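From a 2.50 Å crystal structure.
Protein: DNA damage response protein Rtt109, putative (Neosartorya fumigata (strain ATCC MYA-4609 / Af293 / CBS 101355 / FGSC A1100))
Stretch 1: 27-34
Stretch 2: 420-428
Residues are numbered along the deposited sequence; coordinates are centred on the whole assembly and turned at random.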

ATOM      1  N   HIS A  27       3.216 -16.608  -1.552  1.00 22.27           N
ATOM      2  CA  HIS A  27       2.306 -15.551  -1.898  1.00 19.15           C
ATOM      3  C   HIS A  27       0.898 -16.140  -1.934  1.00 27.58           C
ATOM      4  O   HIS A  27       0.590 -16.979  -2.775  1.00 25.10           O
ATOM      5  CB  HIS A  27       2.717 -14.950  -3.247  1.00 23.52           C
ATOM      6  CG  HIS A  27       1.728 -13.984  -3.819  1.00 24.24           C
ATOM      7  ND1 HIS A  27       1.722 -13.637  -5.152  1.00 25.53           N
ATOM      8  CD2 HIS A  27       0.715 -13.293  -3.246  1.00 23.24           C
ATOM      9  CE1 HIS A  27       0.746 -12.776  -5.377  1.00 28.09           C
ATOM     10  NE2 HIS A  27       0.118 -12.553  -4.236  1.00 26.59           N
ATOM     11  N   ILE A  28       0.044 -15.736  -1.007  1.00 21.59           N
ATOM     12  CA  ILE A  28      -1.320 -16.223  -1.062  1.00 26.45           C
ATOM     13  C   ILE A  28      -2.236 -15.048  -1.335  1.00 26.16           C
ATOM     14  O   ILE A  28      -1.947 -13.924  -0.944  1.00 27.13           O
ATOM     15  CB  ILE A  28      -1.735 -16.969   0.232  1.00 29.14           C
ATOM     16  CG1 ILE A  28      -1.747 -16.033   1.431  1.00 26.86           C
ATOM     17  CG2 ILE A  28      -0.795 -18.152   0.503  1.00 26.72           C
ATOM     18  CD1 ILE A  28      -2.224 -16.712   2.687  1.00 31.62           C
ATOM     19  N   SER A  29      -3.324 -15.302  -2.046  1.00 25.18           N
ATOM     20  CA  SER A  29      -4.259 -14.238  -2.370  1.00 30.11           C
ATOM     21  C   SER A  29      -5.693 -14.730  -2.305  1.00 31.23           C
ATOM     22  O   SER A  29      -5.944 -15.927  -2.173  1.00 32.48           O
ATOM     23  CB  SER A  29      -3.962 -13.658  -3.757  1.00 28.75           C
ATOM     24  OG  SER A  29      -4.319 -14.558  -4.790  1.00 32.84           O
ATOM     25  N   SER A  30      -6.633 -13.797  -2.379  1.00 27.16           N
ATOM     26  CA  SER A  30      -8.045 -14.150  -2.442  1.00 30.79           C
ATOM     27  C   SER A  30      -8.628 -13.578  -3.727  1.00 30.58           C
ATOM     28  O   SER A  30      -8.081 -12.637  -4.295  1.00 33.85           O
ATOM     29  CB  SER A  30      -8.794 -13.632  -1.213  1.00 27.72           C
ATOM     30  OG  SER A  30      -8.734 -12.219  -1.145  1.00 36.49           O
ATOM     31  N   ALA A  31      -9.722 -14.152  -4.208  1.00 35.45           N
ATOM     32  CA  ALA A  31     -10.295 -13.673  -5.459  1.00 32.05           C
ATOM     33  C   ALA A  31     -10.993 -12.364  -5.173  1.00 33.02           C
ATOM     34  O   ALA A  31     -11.426 -12.141  -4.040  1.00 40.52           O
ATOM     35  CB  ALA A  31     -11.258 -14.690  -6.047  1.00 34.07           C
ATOM     36  N   PRO A  32     -11.088 -11.487  -6.182  1.00 30.38           N
ATOM     37  CA  PRO A  32     -11.774 -10.207  -5.989  1.00 32.51           C
ATOM     38  C   PRO A  32     -13.194 -10.422  -5.494  1.00 37.92           C
ATOM     39  O   PRO A  32     -13.925 -11.229  -6.062  1.00 35.63           O
ATOM     40  CB  PRO A  32     -11.773  -9.579  -7.388  1.00 37.05           C
ATOM     41  CG  PRO A  32     -10.672 -10.259  -8.119  1.00 38.63           C
ATOM     42  CD  PRO A  32     -10.563 -11.641  -7.550  1.00 32.58           C
ATOM     43  N   SER A  33     -13.569  -9.730  -4.429  1.00 37.31           N
ATOM     44  CA  SER A  33     -14.925  -9.812  -3.923  1.00 39.67           C
ATOM     45  C   SER A  33     -15.401  -8.408  -3.591  1.00 39.96           C
ATOM     46  O   SER A  33     -14.583  -7.529  -3.327  1.00 40.16           O
ATOM     47  CB  SER A  33     -14.998 -10.735  -2.704  1.00 36.26           C
ATOM     48  OG  SER A  33     -14.145 -10.285  -1.675  1.00 53.91           O
ATOM     49  N   PRO A  34     -16.724  -8.188  -3.626  1.00 41.26           N
ATOM     50  CA  PRO A  34     -17.266  -6.849  -3.397  1.00 36.59           C
ATOM     51  C   PRO A  34     -16.867  -6.315  -2.043  1.00 35.78           C
ATOM     52  O   PRO A  34     -16.772  -7.088  -1.097  1.00 38.21           O
ATOM     53  CB  PRO A  34     -18.783  -7.066  -3.472  1.00 37.02           C
ATOM     54  CG  PRO A  34     -18.945  -8.284  -4.297  1.00 30.72           C
ATOM     55  CD  PRO A  34     -17.795  -9.160  -3.910  1.00 38.35           C
ATOM     56  N   SER A 420     -10.263 -18.858  -0.628  1.00 32.88           N
ATOM     57  CA  SER A 420     -11.533 -18.204  -0.371  1.00 35.85           C
ATOM     58  C   SER A 420     -11.305 -17.093   0.647  1.00 39.02           C
ATOM     59  O   SER A 420     -10.320 -17.118   1.396  1.00 36.07           O
ATOM     60  CB  SER A 420     -12.566 -19.204   0.149  1.00 31.35           C
ATOM     61  OG  SER A 420     -12.217 -19.664   1.451  1.00 37.82           O
ATOM     62  N   GLU A 421     -12.209 -16.123   0.675  1.00 31.69           N
ATOM     63  CA  GLU A 421     -12.153 -15.066   1.672  1.00 38.59           C
ATOM     64  C   GLU A 421     -11.998 -15.633   3.083  1.00 41.23           C
ATOM     65  O   GLU A 421     -11.200 -15.135   3.884  1.00 46.40           O
ATOM     66  CB  GLU A 421     -13.403 -14.202   1.587  1.00 41.24           C
ATOM     67  CG  GLU A 421     -13.473 -13.111   2.629  1.00 60.22           C
ATOM     68  CD  GLU A 421     -14.385 -11.981   2.200  1.00 78.99           C
ATOM     69  OE1 GLU A 421     -14.530 -11.782   0.972  1.00 75.28           O
ATOM     70  OE2 GLU A 421     -14.956 -11.300   3.082  1.00 82.18           O
ATOM     71  N   GLU A 422     -12.748 -16.692   3.363  1.00 40.37           N
ATOM     72  CA  GLU A 422     -12.722 -17.359   4.658  1.00 43.84           C
ATOM     73  C   GLU A 422     -11.362 -18.000   4.955  1.00 42.48           C
ATOM     74  O   GLU A 422     -10.810 -17.831   6.047  1.00 37.93           O
ATOM     75  CB  GLU A 422     -13.832 -18.416   4.715  1.00 47.74           C
ATOM     76  CG  GLU A 422     -13.860 -19.238   5.994  1.00 63.24           C
ATOM     77  CD  GLU A 422     -14.829 -20.412   5.920  1.00 82.80           C
ATOM     78  OE1 GLU A 422     -15.594 -20.612   6.890  1.00 85.93           O
ATOM     79  OE2 GLU A 422     -14.816 -21.138   4.898  1.00 82.44           O
ATOM     80  N   ASP A 423     -10.820 -18.731   3.984  1.00 41.12           N
ATOM     81  CA  ASP A 423      -9.542 -19.418   4.170  1.00 40.10           C
ATOM     82  C   ASP A 423      -8.354 -18.466   4.269  1.00 36.73           C
ATOM     83  O   ASP A 423      -7.391 -18.736   5.000  1.00 32.48           O
ATOM     84  CB  ASP A 423      -9.305 -20.411   3.034  1.00 43.75           C
ATOM     85  CG  ASP A 423     -10.238 -21.599   3.103  1.00 46.72           C
ATOM     86  OD1 ASP A 423     -10.852 -21.794   4.170  1.00 48.69           O
ATOM     87  OD2 ASP A 423     -10.349 -22.339   2.100  1.00 48.46           O
ATOM     88  N   TYR A 424      -8.420 -17.364   3.527  1.00 30.00           N
ATOM     89  CA  TYR A 424      -7.375 -16.348   3.584  1.00 34.76           C
ATOM     90  C   TYR A 424      -7.297 -15.759   4.993  1.00 32.94           C
ATOM     91  O   TYR A 424      -6.210 -15.696   5.586  1.00 28.20           O
ATOM     92  CB  TYR A 424      -7.625 -15.250   2.541  1.00 33.64           C
ATOM     93  CG  TYR A 424      -6.602 -14.140   2.568  1.00 33.55           C
ATOM     94  CD1 TYR A 424      -5.466 -14.193   1.764  1.00 35.36           C
ATOM     95  CD2 TYR A 424      -6.764 -13.041   3.404  1.00 29.34           C
ATOM     96  CE1 TYR A 424      -4.521 -13.178   1.792  1.00 27.10           C
ATOM     97  CE2 TYR A 424      -5.823 -12.028   3.447  1.00 36.02           C
ATOM     98  CZ  TYR A 424      -4.706 -12.097   2.636  1.00 34.30           C
ATOM     99  OH  TYR A 424      -3.780 -11.080   2.676  1.00 29.94           O
ATOM    100  N   LYS A 425      -8.447 -15.339   5.523  1.00 30.72           N
ATOM    101  CA  LYS A 425      -8.543 -14.896   6.917  1.00 31.26           C
ATOM    102  C   LYS A 425      -7.971 -15.925   7.888  1.00 31.01           C
ATOM    103  O   LYS A 425      -7.261 -15.573   8.827  1.00 33.75           O
ATOM    104  CB  LYS A 425      -9.993 -14.604   7.294  1.00 35.92           C
ATOM    105  CG  LYS A 425     -10.556 -13.297   6.749  1.00 50.93           C
ATOM    106  CD  LYS A 425     -12.076 -13.220   6.973  1.00 62.71           C
ATOM    107  CE  LYS A 425     -12.563 -11.786   7.167  1.00 67.07           C
ATOM    108  NZ  LYS A 425     -12.098 -11.203   8.466  1.00 68.29           N
ATOM    109  N   ALA A 426      -8.269 -17.201   7.658  1.00 31.42           N
ATOM    110  CA  ALA A 426      -7.771 -18.250   8.544  1.00 31.73           C
ATOM    111  C   ALA A 426      -6.262 -18.376   8.430  1.00 29.46           C
ATOM    112  O   ALA A 426      -5.586 -18.693   9.404  1.00 32.12           O
ATOM    113  CB  ALA A 426      -8.446 -19.588   8.238  1.00 27.17           C
ATOM    114  N   ALA A 427      -5.730 -18.118   7.239  1.00 33.06           N
ATOM    115  CA  ALA A 427      -4.289 -18.196   7.027  1.00 30.78           C
ATOM    116  C   ALA A 427      -3.571 -17.083   7.780  1.00 30.17           C
ATOM    117  O   ALA A 427      -2.540 -17.323   8.411  1.00 28.60           O
ATOM    118  CB  ALA A 427      -3.957 -18.136   5.536  1.00 29.18           C
ATOM    119  N   ILE A 428      -4.117 -15.870   7.719  1.00 28.68           N
ATOM    120  CA  ILE A 428      -3.505 -14.731   8.411  1.00 35.73           C
ATOM    121  C   ILE A 428      -3.669 -14.850   9.927  1.00 36.12           C
ATOM    122  O   ILE A 428      -2.719 -14.639  10.682  1.00 33.82           O
ATOM    123  CB  ILE A 428      -4.093 -13.374   7.944  1.00 35.04           C
ATOM    124  CG1 ILE A 428      -3.978 -13.224   6.422  1.00 33.67           C
ATOM    125  CG2 ILE A 428      -3.390 -12.219   8.640  1.00 32.20           C
ATOM    126  CD1 ILE A 428      -2.582 -13.464   5.887  1.00 27.96           C
TER

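The strand that opens stretch 1 packs across the first turns of the helix in stretch 2, the two running in roughly opposed directions at 141°, with their axes 8.1 Å apart at closest approach; the stretches bury 291 Å² in all. Along the strand, successive side chains alternate between the helix and the other side. His27 is out of reach of the helix, and its NE2 is hydrogen-bonded elsewhere in the structure.

Ile28 points toward the helix and forms the apolar centre of the contact. With chi1 in p and chi2 in t, the longer branch of Ile28 extends so that CD1 lies 3.6 Å from CB of Ala427, while CG1 sits 4.0 Å from CE1 of Tyr424. This apolar arm suits its buried place, where it meets a methyl and a ring carbon. Tyr424 and Ala427, three positions apart, lie on the same side of the helix, and both point toward the strand. Tyr424 offers apolar ring carbons here, while its OH is hydrogen-bonded elsewhere. The carbonyl O of Ile28 meets the tyrosine ring at its edge, 3.8 Å from CE1 of Tyr424.

Ser29 turns its buried side chain away, its OG satisfied elsewhere, yet its backbone still lies near the ring, C of Ser29 being 4.1 Å from CD1 of Tyr424. Ser30 points back toward the helix; its CB is 4.3 Å from CB of Tyr424, and its small side chain is buried with its hydroxyl hydrogen-bonded elsewhere.

Ala31 and Pro32 carry the chain through a loop without significant contact. Ser33 then supplies the one hydrogen bond between the stretches: its OG donates to OE1 of Glu421 over 3.1 Å. Glu421 starts out sideways, but its long side chain, t at chi1 and chi2, brings the carboxylate to the serine at this more open place. Just before it, Ser420 caps the helix, its OG accepting from N of Asp423 at 3.0 Å.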